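Local coordinates for glycosyl hydrolase, family 38 (Enterococcus faecalis, PDB 5KBP), which probably hydrolyses alpha-linked mannose from carbohydrates, as expected of a metal-dependent family 38 alpha-mannosidase, at residues 672-683 / 742-753. Numbering follows the deposited sequence.
Sequences HRLRVLFPTGMV and ADGTIAVTLIRC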
loop_
_atom_site.group_PDB
_atom_site.type_symbol
_atom_site.label_atom_id
_atom_site.label_comp_id
_atom_site.label_asym_id
_atom_site.label_seq_id
_atom_site.Cartn_x
_atom_site.Cartn_y
_atom_site.Cartn_z
ATOM N N HIS A 672 -2.230 27.027 -0.965
ATOM C CA HIS A 672 -3.088 27.822 -0.097
ATOM C C HIS A 672 -3.358 27.064 1.196
ATOM O O HIS A 672 -3.052 25.876 1.325
ATOM C CB HIS A 672 -4.406 28.179 -0.788
ATOM C CG HIS A 672 -5.346 27.023 -0.922
ATOM N ND1 HIS A 672 -6.651 27.069 -0.476
ATOM C CD2 HIS A 672 -5.170 25.787 -1.445
ATOM C CE1 HIS A 672 -7.237 25.910 -0.721
ATOM N NE2 HIS A 672 -6.360 25.116 -1.308
ATOM N N ARG A 673 -3.947 27.776 2.155
ATOM C CA ARG A 673 -4.331 27.214 3.442
ATOM C C ARG A 673 -5.705 27.745 3.815
ATOM O O ARG A 673 -5.930 28.959 3.788
ATOM C CB ARG A 673 -3.314 27.568 4.534
ATOM C CG ARG A 673 -3.682 27.043 5.916
ATOM C CD ARG A 673 -2.909 27.760 7.008
ATOM N NE ARG A 673 -3.194 29.191 7.009
ATOM C CZ ARG A 673 -2.637 30.065 7.840
ATOM N NH1 ARG A 673 -2.959 31.350 7.766
ATOM N NH2 ARG A 673 -1.757 29.658 8.745
ATOM N N LEU A 674 -6.619 26.839 4.157
ATOM C CA LEU A 674 -7.980 27.192 4.544
ATOM C C LEU A 674 -8.178 26.906 6.025
ATOM O O LEU A 674 -7.868 25.807 6.497
ATOM C CB LEU A 674 -9.004 26.412 3.718
ATOM C CG LEU A 674 -10.470 26.673 4.066
ATOM C CD1 LEU A 674 -10.885 28.079 3.650
ATOM C CD2 LEU A 674 -11.366 25.626 3.424
ATOM N N ARG A 675 -8.695 27.894 6.753
ATOM C CA ARG A 675 -8.941 27.766 8.180
ATOM C C ARG A 675 -10.366 28.203 8.495
ATOM O O ARG A 675 -11.035 28.851 7.685
ATOM C CB ARG A 675 -7.954 28.605 9.008
ATOM C CG ARG A 675 -6.545 28.665 8.444
ATOM C CD ARG A 675 -5.895 29.998 8.775
ATOM N NE ARG A 675 -5.327 30.031 10.120
ATOM C CZ ARG A 675 -4.953 31.145 10.742
ATOM N NH1 ARG A 675 -5.100 32.321 10.145
ATOM N NH2 ARG A 675 -4.439 31.087 11.963
ATOM N N VAL A 676 -10.821 27.837 9.690
ATOM C CA VAL A 676 -12.106 28.268 10.224
ATOM C C VAL A 676 -11.844 29.054 11.502
ATOM O O VAL A 676 -10.992 28.673 12.314
ATOM C CB VAL A 676 -13.053 27.073 10.478
ATOM C CG1 VAL A 676 -12.407 26.048 11.402
ATOM C CG2 VAL A 676 -14.386 27.551 11.036
ATOM N N LEU A 677 -12.562 30.161 11.670
ATOM C CA LEU A 677 -12.297 31.115 12.738
ATOM C C LEU A 677 -13.401 31.070 13.785
ATOM O O LEU A 677 -14.579 30.895 13.456
ATOM C CB LEU A 677 -12.167 32.535 12.178
ATOM C CG LEU A 677 -10.779 33.028 11.751
ATOM C CD1 LEU A 677 -10.072 32.026 10.847
ATOM C CD2 LEU A 677 -10.888 34.382 11.064
ATOM N N PHE A 678 -13.011 31.234 15.049
ATOM C CA PHE A 678 -13.952 31.275 16.167
ATOM C C PHE A 678 -13.550 32.395 17.113
ATOM O O PHE A 678 -12.801 32.178 18.075
ATOM C CB PHE A 678 -14.002 29.938 16.909
ATOM C CG PHE A 678 -14.569 28.813 16.099
ATOM C CD1 PHE A 678 -15.940 28.655 15.974
ATOM C CD2 PHE A 678 -13.735 27.905 15.470
ATOM C CE1 PHE A 678 -16.469 27.618 15.233
ATOM C CE2 PHE A 678 -14.257 26.863 14.727
ATOM C CZ PHE A 678 -15.626 26.721 14.608
ATOM N N PRO A 679 -14.022 33.616 16.866
ATOM C CA PRO A 679 -13.724 34.726 17.785
ATOM C C PRO A 679 -14.357 34.494 19.148
ATOM O O PRO A 679 -15.582 34.440 19.284
ATOM C CB PRO A 679 -14.328 35.944 17.074
ATOM C CG PRO A 679 -14.425 35.543 15.640
ATOM C CD PRO A 679 -14.729 34.076 15.660
ATOM N N THR A 680 -13.507 34.357 20.167
ATOM C CA THR A 680 -13.990 34.142 21.526
ATOM C C THR A 680 -14.427 35.433 22.205
ATOM O O THR A 680 -15.253 35.385 23.123
ATOM C CB THR A 680 -12.910 33.463 22.373
ATOM O OG1 THR A 680 -11.772 34.327 22.485
ATOM C CG2 THR A 680 -12.482 32.147 21.739
ATOM N N GLY A 681 -13.894 36.576 21.780
ATOM C CA GLY A 681 -14.269 37.847 22.361
ATOM C C GLY A 681 -13.532 38.220 23.626
ATOM O O GLY A 681 -13.888 39.222 24.256
ATOM N N MET A 682 -12.519 37.452 24.019
ATOM C CA MET A 682 -11.758 37.733 25.229
ATOM C C MET A 682 -10.272 37.578 24.942
ATOM O O MET A 682 -9.851 36.583 24.344
ATOM C CB MET A 682 -12.182 36.810 26.377
ATOM C CG MET A 682 -12.573 35.411 25.937
ATOM S SD MET A 682 -13.425 34.496 27.238
ATOM C CE MET A 682 -14.013 33.080 26.315
ATOM N N VAL A 683 -9.490 38.566 25.363
ATOM C CA VAL A 683 -8.042 38.566 25.192
ATOM C C VAL A 683 -7.424 38.160 26.523
ATOM O O VAL A 683 -7.411 38.943 27.479
ATOM C CB VAL A 683 -7.528 39.934 24.727
ATOM C CG1 VAL A 683 -6.009 39.929 24.642
ATOM C CG2 VAL A 683 -8.142 40.303 23.384
ATOM N N ALA A 742 -4.513 37.356 18.122
ATOM C CA ALA A 742 -4.278 38.375 19.141
ATOM C C ALA A 742 -5.570 38.852 19.793
ATOM O O ALA A 742 -5.561 39.235 20.969
ATOM C CB ALA A 742 -3.524 39.558 18.534
ATOM N N ASP A 743 -6.682 38.847 19.059
ATOM C CA ASP A 743 -7.968 39.252 19.607
ATOM C C ASP A 743 -8.740 38.083 20.216
ATOM O O ASP A 743 -9.960 38.180 20.389
ATOM C CB ASP A 743 -8.807 39.949 18.530
ATOM C CG ASP A 743 -8.954 39.118 17.269
ATOM O OD1 ASP A 743 -9.391 37.953 17.365
ATOM O OD2 ASP A 743 -8.630 39.631 16.178
ATOM N N GLY A 744 -8.057 36.987 20.540
ATOM C CA GLY A 744 -8.702 35.832 21.126
ATOM C C GLY A 744 -9.370 34.898 20.145
ATOM O O GLY A 744 -10.032 33.946 20.574
ATOM N N THR A 745 -9.217 35.129 18.845
ATOM C CA THR A 745 -9.850 34.274 17.848
ATOM C C THR A 745 -9.122 32.941 17.755
ATOM O O THR A 745 -7.909 32.902 17.528
ATOM C CB THR A 745 -9.862 34.965 16.489
ATOM O OG1 THR A 745 -10.689 36.134 16.555
ATOM C CG2 THR A 745 -10.397 34.023 15.418
ATOM N N ILE A 746 -9.861 31.852 17.936
ATOM C CA ILE A 746 -9.322 30.516 17.708
ATOM C C ILE A 746 -9.460 30.196 16.225
ATOM O O ILE A 746 -10.572 30.175 15.687
ATOM C CB ILE A 746 -10.042 29.467 18.566
ATOM C CG1 ILE A 746 -9.970 29.846 20.046
ATOM C CG2 ILE A 746 -9.433 28.096 18.339
ATOM C CD1 ILE A 746 -10.689 28.873 20.952
ATOM N N ALA A 747 -8.335 29.953 15.564
ATOM C CA ALA A 747 -8.308 29.620 14.145
ATOM C C ALA A 747 -7.810 28.189 14.002
ATOM O O ALA A 747 -6.647 27.898 14.302
ATOM C CB ALA A 747 -7.423 30.594 13.370
ATOM N N VAL A 748 -8.688 27.297 13.551
ATOM C CA VAL A 748 -8.344 25.901 13.312
ATOM C C VAL A 748 -8.067 25.723 11.828
ATOM O O VAL A 748 -8.910 26.057 10.986
ATOM C CB VAL A 748 -9.464 24.957 13.782
ATOM C CG1 VAL A 748 -9.139 23.521 13.397
ATOM C CG2 VAL A 748 -9.670 25.079 15.285
ATOM N N THR A 749 -6.885 25.203 11.505
ATOM C CA THR A 749 -6.506 24.980 10.116
ATOM C C THR A 749 -7.192 23.726 9.592
ATOM O O THR A 749 -7.047 22.643 10.171
ATOM C CB THR A 749 -4.990 24.850 9.986
ATOM O OG1 THR A 749 -4.367 26.052 10.451
ATOM C CG2 THR A 749 -4.602 24.607 8.533
ATOM N N LEU A 750 -7.929 23.871 8.495
ATOM C CA LEU A 750 -8.627 22.740 7.899
ATOM C C LEU A 750 -7.745 21.979 6.915
ATOM O O LEU A 750 -7.669 20.747 6.969
ATOM C CB LEU A 750 -9.903 23.222 7.201
ATOM C CG LEU A 750 -10.925 23.945 8.080
ATOM C CD1 LEU A 750 -12.137 24.357 7.260
ATOM C CD2 LEU A 750 -11.337 23.073 9.254
ATOM N N ILE A 751 -7.067 22.694 6.021
ATOM C CA ILE A 751 -6.276 22.062 4.973
ATOM C C ILE A 751 -5.206 23.051 4.531
ATOM O O ILE A 751 -5.451 24.257 4.449
ATOM C CB ILE A 751 -7.177 21.604 3.798
ATOM C CG1 ILE A 751 -6.390 20.767 2.789
ATOM C CG2 ILE A 751 -7.835 22.797 3.112
ATOM C CD1 ILE A 751 -7.258 20.173 1.696
ATOM N N ARG A 752 -4.005 22.533 4.276
ATOM C CA ARG A 752 -2.885 23.350 3.820
ATOM C C ARG A 752 -2.215 22.636 2.659
ATOM O O ARG A 752 -1.840 21.466 2.783
ATOM C CB ARG A 752 -1.884 23.609 4.950
ATOM C CG ARG A 752 -0.822 24.639 4.605
ATOM C CD ARG A 752 0.042 24.982 5.809
ATOM N NE ARG A 752 0.935 23.888 6.177
ATOM C CZ ARG A 752 2.161 23.734 5.689
ATOM N NH1 ARG A 752 2.910 22.711 6.075
ATOM N NH2 ARG A 752 2.636 24.605 4.811
ATOM N N CYS A 753 -2.059 23.340 1.540
ATOM C CA CYS A 753 -1.635 22.740 0.282
ATOM C C CYS A 753 -0.332 23.379 -0.179
ATOM O O CYS A 753 -0.263 24.599 -0.357
ATOM C CB CYS A 753 -2.722 22.908 -0.781
ATOM S SG CYS A 753 -4.393 22.532 -0.182
#
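Leu674 O takes two backbone N-H groups at once, from Leu750 N at 2.8 Å and Ile751 N at 3.2 Å, both in the carbonyl plane. This is a classic beta bulge: Leu750 and Ile751 together face Leu674, and the antiparallel register between strands 672-679 and 745-753 slips by one residue. Beyond it the ladder runs regularly, Val676 pairing with Val748 and Phe678 with Ile746 through backbone bonds in both directions. Where the strands give way to loop, the hydroxyl of Thr680 takes over, OG1 donating to Gly744 O over 2.6 Å from above the carbonyl plane.

Most of the apolar contacts lie on the face carrying Leu674, Val676 and Phe678. Leu750, the extra residue of the bulge, sends CD2 to Val676 CG1 (3.8 Å) and CD1 to Leu674 CD2 (4.1 Å), while Ile751 CG2 packs on Leu674 CB. At the far end of this face Cys753 SG approaches His672 obliquely, 4.1 Å from the ring centroid; the imidazole itself is held by Asp564 and Asn667.

The other face is mixed: Leu677 CD1 touches Ala747 CB, and beside it lie the two arginines. Arg675, its chain bent at chi2 (148°) and chi3 (82°), lays its guanidinium against Ala747, whose CB sits over one plane face, 3.3 Å from NH2; Arg673 NH2 lies over the opposite face. Salt bridges to Glu563 and Glu739 probably balance the charge of Arg675. Thr749 CG2 meets the Arg673 chain at about a right angle, and its OG1 is bonded to Glu737.

Within the C-terminal domain, the pair lies in the middle of a large antiparallel sheet, strand 555-566 flanking 672-679 and strand 737-740 flanking 745-753. Strands 718-722 and 727-732 of a second antiparallel sheet pack on Phe678, Ile746 and Val748.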